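Local coordinates for protein ribokinase, putative (PDB 3B1N) that probably phosphorylates nucleosides, as a nucleoside kinase of the ribokinase (PfkB) family, and binds ADP together with the nucleoside analogue mizoribine, at residues P238-E243 with D300-T305. Sequence-based numbering, arbitrary orientation. Where two conformers were deposited one is given.
Sequences PAVRAE and DARFET. With ADP (adenosine-5'-diphosphate), chain G.
In this ribokinase-fold (PfkB family) kinase, the adenine-binding loop after strand 233-237 meets helix 296-307 through Glu243 and Arg302. Val240 and Ala242 of the loop belong to the ADP pocket. The carbonyl O of Val240 lies 3.2 Å from ADP C2, and Ala242 CB lies 3.9 Å from ADP N1. Arg302 reaches the loop from the side away from the adenine. Its side chain bends at chi2 (-79°) and again at chi3 (-61°), which carries the guanidinium to the loop backbone. Glu243 was modelled in two conformers, so its side-chain contacts may be only partly occupied. In the one described here, its carboxylate lies over one guanidinium face, displaced toward the rim, with the two planes 37° apart. Glu243 OE2 and Arg302 NH1 form a long salt bridge of 3.6 Å. OE2 stands above the plane rather than in line with an N-H, so the attraction is mainly between charges. The aliphatic CG of Glu243 packs as close, 3.5 Å from Arg302 NH1. Val240 points toward helix 296-307 and packs on its Ala306 and Phe307, and on Ala281 of helix 269-284. Arg302 touches Leu282 of that second helix. No direct hydrogen bond joins the two segments; two waters bridge them instead. One accepts from the backbone N of Glu243 and, by a longer bond of 3.3 Å, from Arg302 NH2, lying in the guanidinium plane at its edge. The other accepts from Arg302 NH2 at 2.8 Å and donates to Arg241 O at 2.7 Å.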
loop_
_atom_site.group_PDB
_atom_site.type_symbol
_atom_site.label_atom_id
_atom_site.label_comp_id
_atom_site.label_asym_id
_atom_site.label_seq_id
_atom_site.Cartn_x
_atom_site.Cartn_y
_atom_site.Cartn_z
ATOM N N PRO B 238 -19.916 -11.680 19.679
ATOM C CA PRO B 238 -20.402 -11.560 18.295
ATOM C C PRO B 238 -20.051 -10.239 17.678
ATOM O O PRO B 238 -19.991 -9.225 18.387
ATOM C CB PRO B 238 -21.932 -11.648 18.426
ATOM C CG PRO B 238 -22.232 -11.491 19.893
ATOM C CD PRO B 238 -20.977 -11.559 20.702
ATOM N N ALA B 239 -19.906 -10.225 16.354
ATOM C CA ALA B 239 -19.914 -8.961 15.648
ATOM C C ALA B 239 -21.277 -8.296 15.670
ATOM O O ALA B 239 -22.311 -8.970 15.791
ATOM C CB ALA B 239 -19.459 -9.165 14.175
ATOM N N VAL B 240 -21.295 -6.985 15.529
ATOM C CA VAL B 240 -22.514 -6.234 15.267
ATOM C C VAL B 240 -22.578 -6.036 13.760
ATOM O O VAL B 240 -21.598 -5.594 13.167
ATOM C CB VAL B 240 -22.519 -4.863 16.013
ATOM C CG1 VAL B 240 -23.734 -4.018 15.698
ATOM C CG2 VAL B 240 -22.532 -5.114 17.494
ATOM N N ARG B 241 -23.714 -6.367 13.150
ATOM C CA ARG B 241 -23.880 -6.126 11.700
ATOM C C ARG B 241 -23.649 -4.675 11.365
ATOM O O ARG B 241 -24.298 -3.785 11.909
ATOM C CB ARG B 241 -25.298 -6.565 11.249
ATOM C CG ARG B 241 -25.520 -6.503 9.742
ATOM C CD ARG B 241 -26.416 -7.639 9.267
ATOM N NE ARG B 241 -25.737 -8.406 8.216
ATOM C CZ ARG B 241 -24.981 -9.492 8.422
ATOM N NH1 ARG B 241 -24.396 -10.106 7.393
ATOM N NH2 ARG B 241 -24.804 -9.977 9.651
ATOM N N ALA B 242 -22.719 -4.434 10.438
ATOM C CA ALA B 242 -22.398 -3.083 10.017
ATOM C C ALA B 242 -23.510 -2.522 9.169
ATOM O O ALA B 242 -24.024 -3.247 8.300
ATOM C CB ALA B 242 -21.113 -3.114 9.176
ATOM N N GLU B 243 -23.815 -1.241 9.361
ATOM C CA GLU B 243 -24.828 -0.602 8.508
ATOM C C GLU B 243 -24.350 -0.581 7.055
ATOM O O GLU B 243 -25.178 -0.742 6.133
ATOM C CB GLU B 243 -25.218 0.799 8.998
ATOM C CG GLU B 243 -25.653 0.865 10.478
ATOM C CD GLU B 243 -27.071 0.385 10.754
ATOM O OE1 GLU B 243 -27.358 -0.826 10.564
ATOM O OE2 GLU B 243 -27.888 1.223 11.203
ATOM N N ASP B 300 -25.753 3.762 23.087
ATOM C CA ASP B 300 -26.598 2.944 23.969
ATOM C C ASP B 300 -27.797 2.325 23.249
ATOM O O ASP B 300 -28.091 1.161 23.475
ATOM C CB ASP B 300 -27.070 3.734 25.181
ATOM C CG ASP B 300 -25.956 3.979 26.199
ATOM O OD1 ASP B 300 -24.859 3.339 26.138
ATOM O OD2 ASP B 300 -26.211 4.826 27.095
ATOM N N ALA B 301 -28.403 3.106 22.358
ATOM C CA ALA B 301 -29.571 2.604 21.580
ATOM C C ALA B 301 -29.161 1.474 20.655
ATOM O O ALA B 301 -29.860 0.454 20.533
ATOM C CB ALA B 301 -30.223 3.739 20.813
ATOM N N ARG B 302 -28.010 1.604 19.975
ATOM C CA ARG B 302 -27.553 0.550 19.107
ATOM C C ARG B 302 -27.089 -0.697 19.870
ATOM O O ARG B 302 -27.235 -1.832 19.397
ATOM C CB ARG B 302 -26.393 1.070 18.229
ATOM C CG ARG B 302 -26.786 2.058 17.123
ATOM C CD ARG B 302 -27.406 1.325 15.881
ATOM N NE ARG B 302 -26.493 0.364 15.215
ATOM C CZ ARG B 302 -25.628 0.677 14.249
ATOM N NH1 ARG B 302 -25.523 1.940 13.822
ATOM N NH2 ARG B 302 -24.867 -0.284 13.708
ATOM N N PHE B 303 -26.551 -0.513 21.093
ATOM C CA PHE B 303 -26.166 -1.645 21.894
ATOM C C PHE B 303 -27.439 -2.444 22.270
ATOM O O PHE B 303 -27.453 -3.658 22.134
ATOM C CB PHE B 303 -25.450 -1.177 23.193
ATOM C CG PHE B 303 -24.888 -2.316 24.007
ATOM C CD1 PHE B 303 -23.504 -2.644 23.993
ATOM C CD2 PHE B 303 -25.714 -3.124 24.784
ATOM C CE1 PHE B 303 -22.976 -3.736 24.708
ATOM C CE2 PHE B 303 -25.205 -4.200 25.485
ATOM C CZ PHE B 303 -23.813 -4.534 25.479
ATOM N N GLU B 304 -28.479 -1.702 22.675
ATOM C CA GLU B 304 -29.760 -2.323 23.021
ATOM C C GLU B 304 -30.339 -3.083 21.831
ATOM O O GLU B 304 -30.781 -4.205 21.993
ATOM C CB GLU B 304 -30.735 -1.247 23.482
ATOM C CG GLU B 304 -30.507 -0.818 24.890
ATOM C CD GLU B 304 -31.440 -1.534 25.860
ATOM O OE1 GLU B 304 -31.406 -1.166 27.053
ATOM O OE2 GLU B 304 -32.189 -2.454 25.432
ATOM N N THR B 305 -30.318 -2.478 20.635
ATOM C CA THR B 305 -30.828 -3.161 19.442
ATOM C C THR B 305 -30.039 -4.416 19.120
ATOM O O THR B 305 -30.619 -5.454 18.806
ATOM C CB THR B 305 -30.847 -2.252 18.240
ATOM O OG1 THR B 305 -31.755 -1.177 18.517
ATOM C CG2 THR B 305 -31.336 -3.002 17.014
HETATM P PB ADP G . -7.946 -4.612 13.288
HETATM O O1B ADP G . -7.245 -5.523 12.291
HETATM O O2B ADP G . -7.104 -4.473 14.519
HETATM O O3B ADP G . -8.499 -3.296 12.866
HETATM P PA ADP G . -10.370 -6.377 13.217
HETATM O O1A ADP G . -10.389 -6.314 11.683
HETATM O O2A ADP G . -10.235 -7.704 13.899
HETATM O O3A ADP G . -9.219 -5.508 13.862
HETATM O "O5'" ADP G . -11.693 -5.626 13.577
HETATM C "C5'" ADP G . -11.894 -5.329 14.964
HETATM C "C4'" ADP G . -13.352 -5.420 15.390
HETATM O "O4'" ADP G . -14.129 -4.475 14.624
HETATM C "C3'" ADP G . -14.004 -6.799 15.127
HETATM O "O3'" ADP G . -13.702 -7.729 16.179
HETATM C "C2'" ADP G . -15.446 -6.396 14.952
HETATM O "O2'" ADP G . -16.077 -6.259 16.244
HETATM C "C1'" ADP G . -15.392 -5.044 14.298
HETATM N N9 ADP G . -15.429 -5.217 12.820
HETATM C C8 ADP G . -14.394 -5.345 11.929
HETATM N N7 ADP G . -14.886 -5.540 10.663
HETATM C C5 ADP G . -16.204 -5.614 10.766
HETATM C C6 ADP G . -17.304 -5.844 9.831
HETATM N N6 ADP G . -16.994 -6.035 8.518
HETATM N N1 ADP G . -18.540 -5.849 10.296
HETATM C C2 ADP G . -18.830 -5.658 11.605
HETATM N N3 ADP G . -17.870 -5.420 12.509
HETATM C C4 ADP G . -16.583 -5.414 12.166
HETATM O O HOH W 1 -26.269 -2.724 13.490
HETATM O O HOH W 2 -22.522 0.223 11.494
#